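Local coordinates for protein probable tRNA pseudouridine synthase D (Methanosarcina mazei, PDB 1Z2Z) that probably converts the uridine at position 13 of transfer RNAs into pseudouridine, at residues P167-I172 with R284-G289; N293-G298 with R328-G333; K314-T319 with N324-L329; E347-I352 with G383-V388. All coordinates share one frame; numbering follows the deposited sequence.

The four contacts form a connected set on one side of the chain's centre, away from the predicted nucleophile D86. Contacts 2 and 3 lie closest, their centres about 6 Å apart; both use helix 323-330 and share R328 and L329. Their loops also join: G298 N is 2.7 Å from V318 O, a probable hydrogen bond. G298 then reaches contact 4, where G298 O lies 2.7 Å from S350 N. Contact 1 meets contact 4 through N168 N and V388 O, 2.7 Å apart, and packs against contact 2, R285 NH1 being 3.7 Å from R294 O. It does not touch contact 3, whose nearest atoms are about 8 Å away.

Contact 1 (P167-I172 with R284-G289); sequences PNFFGI and RRIEAG
I286 meets P167 and F169 through a single methyl group, CD1. The CB bond already points toward 167-172, yet CB and CG1 stay beyond contact distance of that segment. A chi1 of -68° sets CG1 opposite the carbonyl carbon, and chi2 near 174° extends the chain, which carries CD1 outward as the reaching atom. There I286 CD1 comes within 4.1 Å of F169 CZ, the far corner of the phenyl ring, and within 4.3 Å of P167 CB. The methyl approaches the ring obliquely, and the side chains of I286 and F169 arrive from opposite directions.

The bend that brings P167 and F169 to the same methyl is an inverse gamma turn centred on N168, with a weak backbone bond from F169 N to P167 O (3.0 Å). It follows directly on strand 165-167, which pairs with strand 389-391, while I286 sits near the C-terminal end of helix 263-287.

F169 also touches N279 and C283, so its ring lies along the same helix that supplies I286. Helix 423-430 approaches too, E428 meeting P167 and R427 meeting F169. Beside I286 on its own helix, R284 NH1 makes a weak salt bridge to E287 OE1 at 3.5 Å.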
loop_
_atom_site.group_PDB
_atom_site.type_symbol
_atom_site.label_atom_id
_atom_site.label_comp_id
_atom_site.label_asym_id
_atom_site.label_seq_id
_atom_site.Cartn_x
_atom_site.Cartn_y
_atom_site.Cartn_z
ATOM N N PRO A 167 10.472 -7.964 -0.412
ATOM C CA PRO A 167 10.269 -7.248 -1.673
ATOM C C PRO A 167 9.309 -6.096 -1.550
ATOM O O PRO A 167 8.355 -6.151 -0.782
ATOM C CB PRO A 167 9.773 -8.339 -2.628
ATOM C CG PRO A 167 9.155 -9.343 -1.721
ATOM C CD PRO A 167 10.109 -9.381 -0.552
ATOM N N ASN A 168 9.573 -5.044 -2.310
ATOM C CA ASN A 168 8.714 -3.880 -2.264
ATOM C C ASN A 168 7.526 -4.000 -3.213
ATOM O O ASN A 168 7.264 -3.098 -4.012
ATOM C CB ASN A 168 9.508 -2.622 -2.596
ATOM C CG ASN A 168 8.807 -1.374 -2.125
ATOM O OD1 ASN A 168 8.729 -1.132 -0.916
ATOM N ND2 ASN A 168 8.258 -0.587 -3.065
ATOM N N PHE A 169 6.808 -5.117 -3.115
ATOM C CA PHE A 169 5.636 -5.385 -3.959
ATOM C C PHE A 169 4.476 -4.415 -3.722
ATOM O O PHE A 169 4.337 -3.849 -2.636
ATOM C CB PHE A 169 5.122 -6.804 -3.706
ATOM C CG PHE A 169 5.929 -7.892 -4.373
ATOM C CD1 PHE A 169 5.991 -7.984 -5.760
ATOM C CD2 PHE A 169 6.578 -8.860 -3.610
ATOM C CE1 PHE A 169 6.684 -9.026 -6.374
ATOM C CE2 PHE A 169 7.274 -9.905 -4.217
ATOM C CZ PHE A 169 7.327 -9.988 -5.598
ATOM N N PHE A 170 3.638 -4.237 -4.742
ATOM C CA PHE A 170 2.467 -3.368 -4.630
ATOM C C PHE A 170 1.277 -4.220 -4.177
ATOM O O PHE A 170 0.706 -4.988 -4.956
ATOM C CB PHE A 170 2.156 -2.670 -5.967
ATOM C CG PHE A 170 2.816 -1.310 -6.115
ATOM C CD1 PHE A 170 2.289 -0.189 -5.472
ATOM C CD2 PHE A 170 4.006 -1.169 -6.829
ATOM C CE1 PHE A 170 2.937 1.042 -5.531
ATOM C CE2 PHE A 170 4.665 0.058 -6.893
ATOM C CZ PHE A 170 4.132 1.161 -6.243
ATOM N N GLY A 171 0.922 -4.072 -2.898
ATOM C CA GLY A 171 -0.172 -4.824 -2.302
ATOM C C GLY A 171 -1.489 -4.854 -3.056
ATOM O O GLY A 171 -1.814 -3.932 -3.802
ATOM N N ILE A 172 -2.258 -5.916 -2.841
ATOM C CA ILE A 172 -3.546 -6.081 -3.502
ATOM C C ILE A 172 -4.516 -4.944 -3.171
ATOM O O ILE A 172 -5.462 -4.697 -3.914
ATOM C CB ILE A 172 -4.181 -7.465 -3.139
ATOM C CG1 ILE A 172 -5.547 -7.626 -3.818
ATOM C CG2 ILE A 172 -4.332 -7.597 -1.633
ATOM C CD1 ILE A 172 -5.502 -7.584 -5.342
ATOM N N ARG A 284 10.284 -11.726 -11.647
ATOM C CA ARG A 284 11.149 -12.275 -12.678
ATOM C C ARG A 284 12.594 -12.099 -12.217
ATOM O O ARG A 284 13.411 -13.003 -12.357
ATOM C CB ARG A 284 10.912 -11.534 -13.993
ATOM C CG ARG A 284 10.983 -12.415 -15.214
ATOM C CD ARG A 284 9.886 -13.468 -15.198
ATOM N NE ARG A 284 8.573 -12.941 -15.565
ATOM C CZ ARG A 284 7.434 -13.618 -15.425
ATOM N NH1 ARG A 284 7.452 -14.846 -14.919
ATOM N NH2 ARG A 284 6.277 -13.078 -15.793
ATOM N N ARG A 285 12.906 -10.942 -11.645
ATOM C CA ARG A 285 14.260 -10.701 -11.177
ATOM C C ARG A 285 14.604 -11.578 -9.981
ATOM O O ARG A 285 15.760 -11.962 -9.803
ATOM C CB ARG A 285 14.451 -9.231 -10.817
ATOM C CG ARG A 285 15.871 -8.878 -10.405
ATOM C CD ARG A 285 16.115 -7.396 -10.608
ATOM N NE ARG A 285 17.476 -6.988 -10.284
ATOM C CZ ARG A 285 18.035 -7.140 -9.090
ATOM N NH1 ARG A 285 19.280 -6.733 -8.889
ATOM N NH2 ARG A 285 17.349 -7.698 -8.102
ATOM N N ILE A 286 13.608 -11.882 -9.153
ATOM C CA ILE A 286 13.826 -12.741 -7.993
ATOM C C ILE A 286 14.003 -14.168 -8.505
ATOM O O ILE A 286 14.658 -14.990 -7.866
ATOM C CB ILE A 286 12.630 -12.705 -7.001
ATOM C CG1 ILE A 286 12.538 -11.323 -6.347
ATOM C CG2 ILE A 286 12.803 -13.782 -5.927
ATOM C CD1 ILE A 286 11.309 -11.112 -5.463
ATOM N N GLU A 287 13.408 -14.459 -9.656
ATOM C CA GLU A 287 13.541 -15.783 -10.235
ATOM C C GLU A 287 14.900 -15.909 -10.895
ATOM O O GLU A 287 15.553 -16.942 -10.788
ATOM C CB GLU A 287 12.454 -16.039 -11.271
ATOM C CG GLU A 287 11.064 -16.144 -10.695
ATOM C CD GLU A 287 10.045 -16.426 -11.765
ATOM O OE1 GLU A 287 10.065 -15.729 -12.804
ATOM O OE2 GLU A 287 9.220 -17.338 -11.569
ATOM N N ALA A 288 15.326 -14.853 -11.579
ATOM C CA ALA A 288 16.613 -14.864 -12.256
ATOM C C ALA A 288 17.760 -15.143 -11.285
ATOM O O ALA A 288 18.878 -15.430 -11.713
ATOM C CB ALA A 288 16.841 -13.539 -12.968
ATOM N N GLY A 289 17.483 -15.070 -9.984
ATOM C CA GLY A 289 18.516 -15.320 -8.990
ATOM C C GLY A 289 19.328 -14.093 -8.598
ATOM O O GLY A 289 20.276 -14.193 -7.811
#

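Contact 2 (N293-G298 with R328-G333)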
loop_
_atom_site.group_PDB
_atom_site.type_symbol
_atom_site.label_atom_id
_atom_site.label_comp_id
_atom_site.label_asym_id
_atom_site.label_seq_id
_atom_site.Cartn_x
_atom_site.Cartn_y
_atom_site.Cartn_z
ATOM N N ASN A 293 19.461 -6.777 -2.837
ATOM C CA ASN A 293 20.389 -5.904 -2.131
ATOM C C ASN A 293 21.827 -5.958 -2.672
ATOM O O ASN A 293 22.782 -5.641 -1.960
ATOM C CB ASN A 293 20.383 -6.221 -0.636
ATOM C CG ASN A 293 20.664 -7.665 -0.355
ATOM O OD1 ASN A 293 20.816 -8.064 0.792
ATOM N ND2 ASN A 293 20.732 -8.466 -1.408
ATOM N N ARG A 294 21.972 -6.366 -3.930
ATOM C CA ARG A 294 23.276 -6.439 -4.587
ATOM C C ARG A 294 23.160 -5.942 -6.023
ATOM O O ARG A 294 22.225 -6.297 -6.750
ATOM C CB ARG A 294 23.826 -7.872 -4.578
ATOM C CG ARG A 294 24.404 -8.290 -3.239
ATOM C CD ARG A 294 24.918 -9.720 -3.261
ATOM N NE ARG A 294 25.310 -10.160 -1.922
ATOM C CZ ARG A 294 25.536 -11.427 -1.574
ATOM N NH1 ARG A 294 25.411 -12.402 -2.466
ATOM N NH2 ARG A 294 25.884 -11.720 -0.326
ATOM N N ALA A 295 24.107 -5.112 -6.434
ATOM C CA ALA A 295 24.075 -4.567 -7.783
ATOM C C ALA A 295 24.894 -5.392 -8.780
ATOM O O ALA A 295 25.817 -6.111 -8.401
ATOM C CB ALA A 295 24.567 -3.117 -7.760
ATOM N N VAL A 296 24.537 -5.289 -10.058
ATOM C CA VAL A 296 25.241 -5.995 -11.127
ATOM C C VAL A 296 25.520 -5.019 -12.265
ATOM O O VAL A 296 25.391 -3.808 -12.097
ATOM C CB VAL A 296 24.418 -7.172 -11.697
ATOM C CG1 VAL A 296 24.129 -8.173 -10.602
ATOM C CG2 VAL A 296 23.131 -6.662 -12.328
ATOM N N GLU A 297 25.897 -5.531 -13.427
ATOM C CA GLU A 297 26.178 -4.633 -14.533
ATOM C C GLU A 297 24.904 -4.021 -15.104
ATOM O O GLU A 297 23.992 -4.733 -15.523
ATOM C CB GLU A 297 26.948 -5.364 -15.634
ATOM C CG GLU A 297 28.358 -5.775 -15.242
ATOM C CD GLU A 297 29.090 -6.461 -16.375
ATOM O OE1 GLU A 297 30.287 -6.779 -16.208
ATOM O OE2 GLU A 297 28.464 -6.683 -17.434
ATOM N N GLY A 298 24.852 -2.692 -15.112
ATOM C CA GLY A 298 23.696 -1.988 -15.637
ATOM C C GLY A 298 22.434 -2.247 -14.841
ATOM O O GLY A 298 21.362 -2.397 -15.419
ATOM N N ARG A 328 29.086 -1.449 -2.530
ATOM C CA ARG A 328 29.667 -0.970 -1.280
ATOM C C ARG A 328 28.786 0.095 -0.617
ATOM O O ARG A 328 28.783 0.233 0.606
ATOM C CB ARG A 328 31.074 -0.423 -1.541
ATOM C CG ARG A 328 31.864 -0.050 -0.292
ATOM C CD ARG A 328 31.597 1.387 0.154
ATOM N NE ARG A 328 32.496 1.794 1.236
ATOM C CZ ARG A 328 32.641 3.045 1.667
ATOM N NH1 ARG A 328 33.484 3.309 2.657
ATOM N NH2 ARG A 328 31.949 4.034 1.106
ATOM N N LEU A 329 28.038 0.840 -1.429
ATOM C CA LEU A 329 27.139 1.877 -0.925
ATOM C C LEU A 329 25.822 1.284 -0.415
ATOM O O LEU A 329 25.237 1.789 0.540
ATOM C CB LEU A 329 26.853 2.913 -2.020
ATOM C CG LEU A 329 27.596 4.257 -1.960
ATOM C CD1 LEU A 329 29.070 4.039 -1.673
ATOM C CD2 LEU A 329 27.406 4.999 -3.275
ATOM N N LEU A 330 25.359 0.213 -1.051
ATOM C CA LEU A 330 24.122 -0.434 -0.636
ATOM C C LEU A 330 24.191 -0.837 0.832
ATOM O O LEU A 330 23.273 -0.558 1.604
ATOM C CB LEU A 330 23.849 -1.667 -1.499
ATOM C CG LEU A 330 23.274 -1.398 -2.891
ATOM C CD1 LEU A 330 23.621 -2.532 -3.834
ATOM C CD2 LEU A 330 21.772 -1.222 -2.789
ATOM N N LYS A 331 25.287 -1.488 1.213
ATOM C CA LYS A 331 25.483 -1.941 2.591
ATOM C C LYS A 331 25.710 -0.777 3.546
ATOM O O LYS A 331 25.788 -0.960 4.761
ATOM C CB LYS A 331 26.673 -2.905 2.665
ATOM C CG LYS A 331 26.504 -4.155 1.813
ATOM C CD LYS A 331 27.448 -5.271 2.249
ATOM C CE LYS A 331 27.254 -6.524 1.403
ATOM N NZ LYS A 331 28.070 -7.681 1.885
ATOM N N LEU A 332 25.821 0.418 2.982
ATOM C CA LEU A 332 26.032 1.620 3.773
ATOM C C LEU A 332 24.745 2.460 3.761
ATOM O O LEU A 332 24.693 3.559 4.319
ATOM C CB LEU A 332 27.209 2.423 3.198
ATOM C CG LEU A 332 28.238 2.982 4.192
ATOM C CD1 LEU A 332 29.038 1.842 4.835
ATOM C CD2 LEU A 332 29.169 3.928 3.459
ATOM N N GLY A 333 23.708 1.920 3.124
ATOM C CA GLY A 333 22.431 2.603 3.047
ATOM C C GLY A 333 22.520 3.942 2.352
ATOM O O GLY A 333 22.076 4.955 2.892
#
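L330 lays its CD1 methyl over the backbone of N293-A295, and this one branch makes nearly the whole contact. CD1 stands 3.7 Å from N293 O and, at the next peptide, 3.7 Å from A295 N. Between them it passes 4.0 Å from R294 CA. The only side-chain atom it meets is A295 CB, at 4.1 Å, where methyl rests against methyl. Nearer the helix, L330 CB is 4.1 Å from N293 O, so the carbonyl oxygen lies alongside both the root and one tip of the leucine. With chi1 at -78° the leucine CG is turned away from its own carbonyl carbon, and chi2 (155°) then sends CD1 to the loop. No hydrogen bond links the two segments; the fit is one of van der Waals contact on backbone that is extended at R294 and A295.

Toward solvent the charged ends of R294 and K331 approach without touching, R294 NH2 being 5.1 Å from K331 NZ. Being like charges, they would probably repel mildly rather than hold the segments together. Just beyond L330 the helix closes in a Schellman motif, with G333 at positive phi and G333 N bonded to L330 O at 2.9 Å. G333 O is in turn bound by R304. The contact thus joins the end of helix 323-330 to the loop that runs from helix 263-287 toward strand 301-302. I337 touches both A295 and L330, bringing in strand 336-337, the antiparallel partner of strand 301-302.

Contact 3 (K314-T319 with N324-L329); sequences KTEKVT and NAMNRL
V318 and M326, the latter modelled as selenomethionine, form the close-packed half of this contact, their side chains sliding past each other in opposite directions. V318 CB lies 3.6 Å from M326 CG, and V318 CG2 adds a second touch to the same CG at 3.7 Å. The valine therefore faces the root of the long side chain and leaves its selenium end to another neighbour. Both residues are buried, and this half is wholly apolar.

The outer half is of a different kind. E316 is exposed and crosses M326 at about a right angle, its chain extended from a CG anti to the backbone N (chi1 -174°). E316 OE2 arrives 3.6 Å from M326 CE and 4.1 Å from SE, a carboxylate oxygen beside a methyl group. M326 can serve both halves because it bends at chi2 (-46°) and again at chi3 (102°), which swings CE over to the glutamate. No hydrogen bond spans the segments.

Along the loop the CB bonds alternate: those of E316 and V318 point toward the helix, while those of K317 and T319 point away. K317 NZ hydrogen-bonds S350 OG. Backbone hydrogen bonds join E316 to V301, in strand 301-302, and V318 to G298, so helix 323-330 packs over a loop that is itself tied to the preceding strand and the loop before it.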
loop_
_atom_site.group_PDB
_atom_site.type_symbol
_atom_site.label_atom_id
_atom_site.label_comp_id
_atom_site.label_asym_id
_atom_site.label_seq_id
_atom_site.Cartn_x
_atom_site.Cartn_y
_atom_site.Cartn_z
ATOM N N LYS A 314 17.364 11.419 -9.303
ATOM C CA LYS A 314 18.784 11.214 -9.549
ATOM C C LYS A 314 19.104 9.717 -9.518
ATOM O O LYS A 314 19.257 9.124 -8.447
ATOM C CB LYS A 314 19.591 11.955 -8.477
ATOM C CG LYS A 314 18.961 13.287 -8.031
ATOM C CD LYS A 314 19.033 14.375 -9.107
ATOM C CE LYS A 314 20.316 15.196 -8.996
ATOM N NZ LYS A 314 21.559 14.387 -9.169
ATOM N N THR A 315 19.202 9.114 -10.701
ATOM C CA THR A 315 19.492 7.690 -10.818
ATOM C C THR A 315 20.752 7.385 -11.613
ATOM O O THR A 315 20.751 7.469 -12.839
ATOM C CB THR A 315 18.328 6.935 -11.484
ATOM O OG1 THR A 315 17.901 7.646 -12.653
ATOM C CG2 THR A 315 17.169 6.790 -10.520
ATOM N N GLU A 316 21.818 7.019 -10.902
ATOM C CA GLU A 316 23.094 6.675 -11.528
ATOM C C GLU A 316 23.053 5.231 -12.014
ATOM O O GLU A 316 22.566 4.346 -11.309
ATOM C CB GLU A 316 24.246 6.826 -10.528
ATOM C CG GLU A 316 25.633 6.630 -11.143
ATOM C CD GLU A 316 26.764 6.886 -10.157
ATOM O OE1 GLU A 316 26.738 7.936 -9.473
ATOM O OE2 GLU A 316 27.690 6.047 -10.075
ATOM N N LYS A 317 23.572 4.991 -13.213
ATOM C CA LYS A 317 23.585 3.642 -13.767
ATOM C C LYS A 317 24.920 2.943 -13.490
ATOM O O LYS A 317 25.982 3.447 -13.858
ATOM C CB LYS A 317 23.314 3.702 -15.272
ATOM C CG LYS A 317 23.043 2.356 -15.904
ATOM C CD LYS A 317 22.461 2.542 -17.287
ATOM C CE LYS A 317 21.923 1.242 -17.845
ATOM N NZ LYS A 317 21.194 1.502 -19.118
ATOM N N VAL A 318 24.861 1.789 -12.833
ATOM C CA VAL A 318 26.065 1.028 -12.507
ATOM C C VAL A 318 26.635 0.305 -13.732
ATOM O O VAL A 318 25.882 -0.211 -14.561
ATOM C CB VAL A 318 25.784 -0.010 -11.377
ATOM C CG1 VAL A 318 24.477 -0.720 -11.646
ATOM C CG2 VAL A 318 26.927 -1.026 -11.287
ATOM N N THR A 319 27.963 0.286 -13.850
ATOM C CA THR A 319 28.630 -0.378 -14.970
ATOM C C THR A 319 29.610 -1.442 -14.491
ATOM O O THR A 319 29.655 -1.774 -13.306
ATOM C CB THR A 319 29.402 0.618 -15.862
ATOM O OG1 THR A 319 30.290 1.392 -15.052
ATOM C CG2 THR A 319 28.442 1.540 -16.602
ATOM N N ASN A 324 31.776 -2.398 -8.109
ATOM C CA ASN A 324 32.352 -2.599 -6.786
ATOM C C ASN A 324 32.028 -1.453 -5.831
ATOM O O ASN A 324 31.917 -1.657 -4.622
ATOM C CB ASN A 324 33.871 -2.768 -6.896
ATOM C CG ASN A 324 34.267 -4.106 -7.497
ATOM O OD1 ASN A 324 33.517 -4.695 -8.275
ATOM N ND2 ASN A 324 35.461 -4.584 -7.151
ATOM N N ALA A 325 31.879 -0.247 -6.372
ATOM C CA ALA A 325 31.570 0.926 -5.552
ATOM C C ALA A 325 30.076 0.990 -5.221
ATOM O O ALA A 325 29.690 1.368 -4.112
ATOM C CB ALA A 325 32.010 2.203 -6.276
HETATM N N MSE A 326 29.241 0.618 -6.188
HETATM C CA MSE A 326 27.799 0.622 -5.992
HETATM C C MSE A 326 27.373 -0.299 -4.860
HETATM O O MSE A 326 26.696 0.125 -3.925
HETATM C CB MSE A 326 27.087 0.208 -7.278
HETATM C CG MSE A 326 27.145 1.273 -8.339
HETATM SE SE MSE A 326 26.703 2.998 -7.564
HETATM C CE MSE A 326 28.494 3.727 -7.396
ATOM N N ASN A 327 27.771 -1.563 -4.949
ATOM C CA ASN A 327 27.419 -2.536 -3.927
ATOM C C ASN A 327 27.918 -2.083 -2.559
ATOM O O ASN A 327 27.252 -2.295 -1.549
ATOM C CB ASN A 327 28.008 -3.909 -4.268
ATOM C CG ASN A 327 27.441 -5.024 -3.398
ATOM O OD1 ASN A 327 28.161 -5.947 -3.007
ATOM N ND2 ASN A 327 26.141 -4.950 -3.099
ATOM N N ARG A 328 29.086 -1.449 -2.530
ATOM C CA ARG A 328 29.667 -0.970 -1.280
ATOM C C ARG A 328 28.786 0.095 -0.617
ATOM O O ARG A 328 28.783 0.233 0.606
ATOM C CB ARG A 328 31.074 -0.423 -1.541
ATOM C CG ARG A 328 31.864 -0.050 -0.292
ATOM C CD ARG A 328 31.597 1.387 0.154
ATOM N NE ARG A 328 32.496 1.794 1.236
ATOM C CZ ARG A 328 32.641 3.045 1.667
ATOM N NH1 ARG A 328 33.484 3.309 2.657
ATOM N NH2 ARG A 328 31.949 4.034 1.106
ATOM N N LEU A 329 28.038 0.840 -1.429
ATOM C CA LEU A 329 27.139 1.877 -0.925
ATOM C C LEU A 329 25.822 1.284 -0.415
ATOM O O LEU A 329 25.237 1.789 0.540
ATOM C CB LEU A 329 26.853 2.913 -2.020
ATOM C CG LEU A 329 27.596 4.257 -1.960
ATOM C CD1 LEU A 329 29.070 4.039 -1.673
ATOM C CD2 LEU A 329 27.406 4.999 -3.275
#

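Contact 4 (E347-I352 with G383-V388)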
loop_
_atom_site.group_PDB
_atom_site.type_symbol
_atom_site.label_atom_id
_atom_site.label_comp_id
_atom_site.label_asym_id
_atom_site.label_seq_id
_atom_site.Cartn_x
_atom_site.Cartn_y
_atom_site.Cartn_z
ATOM N N GLU A 347 13.972 4.422 -18.568
ATOM C CA GLU A 347 15.320 4.053 -18.959
ATOM C C GLU A 347 15.583 2.620 -18.523
ATOM O O GLU A 347 15.984 2.381 -17.384
ATOM C CB GLU A 347 16.330 4.978 -18.285
ATOM C CG GLU A 347 17.780 4.697 -18.624
ATOM C CD GLU A 347 18.731 5.320 -17.616
ATOM O OE1 GLU A 347 18.527 6.499 -17.258
ATOM O OE2 GLU A 347 19.690 4.639 -17.181
ATOM N N PHE A 348 15.350 1.665 -19.419
ATOM C CA PHE A 348 15.588 0.263 -19.096
ATOM C C PHE A 348 17.026 0.103 -18.615
ATOM O O PHE A 348 17.897 0.868 -19.004
ATOM C CB PHE A 348 15.354 -0.619 -20.327
ATOM C CG PHE A 348 14.035 -0.380 -21.004
ATOM C CD1 PHE A 348 12.940 0.098 -20.282
ATOM C CD2 PHE A 348 13.881 -0.642 -22.365
ATOM C CE1 PHE A 348 11.705 0.314 -20.910
ATOM C CE2 PHE A 348 12.654 -0.432 -23.006
ATOM C CZ PHE A 348 11.565 0.049 -22.277
ATOM N N ALA A 349 17.268 -0.880 -17.757
ATOM C CA ALA A 349 18.611 -1.125 -17.247
ATOM C C ALA A 349 19.419 -1.928 -18.280
ATOM O O ALA A 349 18.892 -2.317 -19.322
ATOM C CB ALA A 349 18.529 -1.882 -15.928
ATOM N N SER A 350 20.695 -2.169 -17.998
ATOM C CA SER A 350 21.531 -2.931 -18.923
ATOM C C SER A 350 22.083 -4.177 -18.259
ATOM O O SER A 350 22.143 -4.259 -17.033
ATOM C CB SER A 350 22.699 -2.083 -19.435
ATOM O OG SER A 350 22.263 -1.103 -20.365
ATOM N N GLY A 351 22.492 -5.139 -19.077
ATOM C CA GLY A 351 23.041 -6.378 -18.552
ATOM C C GLY A 351 21.940 -7.380 -18.263
ATOM O O GLY A 351 20.897 -7.368 -18.923
ATOM N N ILE A 352 22.171 -8.247 -17.279
ATOM C CA ILE A 352 21.185 -9.252 -16.896
ATOM C C ILE A 352 19.856 -8.605 -16.472
ATOM O O ILE A 352 18.786 -8.999 -16.958
ATOM C CB ILE A 352 21.700 -10.138 -15.736
ATOM C CG1 ILE A 352 22.891 -10.978 -16.207
ATOM C CG2 ILE A 352 20.576 -11.033 -15.228
ATOM C CD1 ILE A 352 23.554 -11.777 -15.094
ATOM N N GLY A 383 6.536 7.602 -16.641
ATOM C CA GLY A 383 7.192 6.533 -15.906
ATOM C C GLY A 383 8.059 7.008 -14.759
ATOM O O GLY A 383 8.390 8.185 -14.677
ATOM N N THR A 384 8.418 6.088 -13.871
ATOM C CA THR A 384 9.257 6.396 -12.718
ATOM C C THR A 384 10.107 5.174 -12.406
ATOM O O THR A 384 10.061 4.191 -13.143
ATOM C CB THR A 384 8.396 6.777 -11.491
ATOM O OG1 THR A 384 9.032 6.326 -10.285
ATOM C CG2 THR A 384 7.005 6.173 -11.608
ATOM N N ARG A 385 10.891 5.227 -11.333
ATOM C CA ARG A 385 11.732 4.091 -10.975
ATOM C C ARG A 385 11.762 3.865 -9.459
ATOM O O ARG A 385 12.638 4.372 -8.762
ATOM C CB ARG A 385 13.150 4.309 -11.527
ATOM C CG ARG A 385 13.929 3.026 -11.810
ATOM C CD ARG A 385 15.030 3.235 -12.858
ATOM N NE ARG A 385 14.897 2.297 -13.973
ATOM C CZ ARG A 385 15.288 1.027 -13.942
ATOM N NH1 ARG A 385 15.104 0.253 -15.004
ATOM N NH2 ARG A 385 15.880 0.533 -12.863
ATOM N N ARG A 386 10.794 3.093 -8.966
ATOM C CA ARG A 386 10.670 2.779 -7.542
ATOM C C ARG A 386 11.706 1.777 -7.085
ATOM O O ARG A 386 12.132 0.923 -7.858
ATOM C CB ARG A 386 9.279 2.207 -7.232
ATOM C CG ARG A 386 8.211 3.227 -6.823
ATOM C CD ARG A 386 8.383 3.740 -5.375
ATOM N NE ARG A 386 7.100 4.132 -4.779
ATOM C CZ ARG A 386 6.931 4.552 -3.523
ATOM N NH1 ARG A 386 7.969 4.647 -2.699
ATOM N NH2 ARG A 386 5.711 4.868 -3.084
ATOM N N GLU A 387 12.098 1.870 -5.819
ATOM C CA GLU A 387 13.071 0.948 -5.261
ATOM C C GLU A 387 12.517 -0.470 -5.344
ATOM O O GLU A 387 11.360 -0.676 -5.722
ATOM C CB GLU A 387 13.375 1.294 -3.806
ATOM C CG GLU A 387 12.160 1.277 -2.886
ATOM C CD GLU A 387 11.336 2.553 -2.975
ATOM O OE1 GLU A 387 11.881 3.638 -2.670
ATOM O OE2 GLU A 387 10.144 2.471 -3.343
ATOM N N VAL A 388 13.335 -1.445 -4.964
ATOM C CA VAL A 388 12.943 -2.847 -5.035
ATOM C C VAL A 388 12.825 -3.545 -3.689
ATOM O O VAL A 388 11.873 -4.275 -3.456
ATOM C CB VAL A 388 13.937 -3.628 -5.922
ATOM C CG1 VAL A 388 13.608 -5.097 -5.902
ATOM C CG2 VAL A 388 13.869 -3.106 -7.330
#
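R385 carries this contact, reaching from 383-388 to the backbone of E347-A349. The segment starts at G383 with positive phi, and T384 bonds through its backbone to L341. R385 follows, its CB bond directed toward the other loop, and a bend at chi3 (-125°) turns the guanidinium. R385 NH1 gives a weak hydrogen bond to E347 O, 3.3 Å long and far from straight (120°), and passes 4.1 Å from A349 CB. Its stronger partners lie to the side: NH1 forms a salt bridge with E357 OE2, and NH2 bonds to T338 OG1. A methionine in place of R385 would probably leave the E357 carboxylate without its positive mate and E347 O without this weak donor. R386, next along, forms a salt bridge with E387, R386 NH1 meeting E387 OE2 at 3.1 Å, on the syn side and 18° from the carboxylate plane. Taken together, a buried arginine from the loop entering strand 389-391 pairs with E357 of helix 352-363, whose carboxylate also takes A349 N of the loop leading into that helix, where G351 holds the N-cap position.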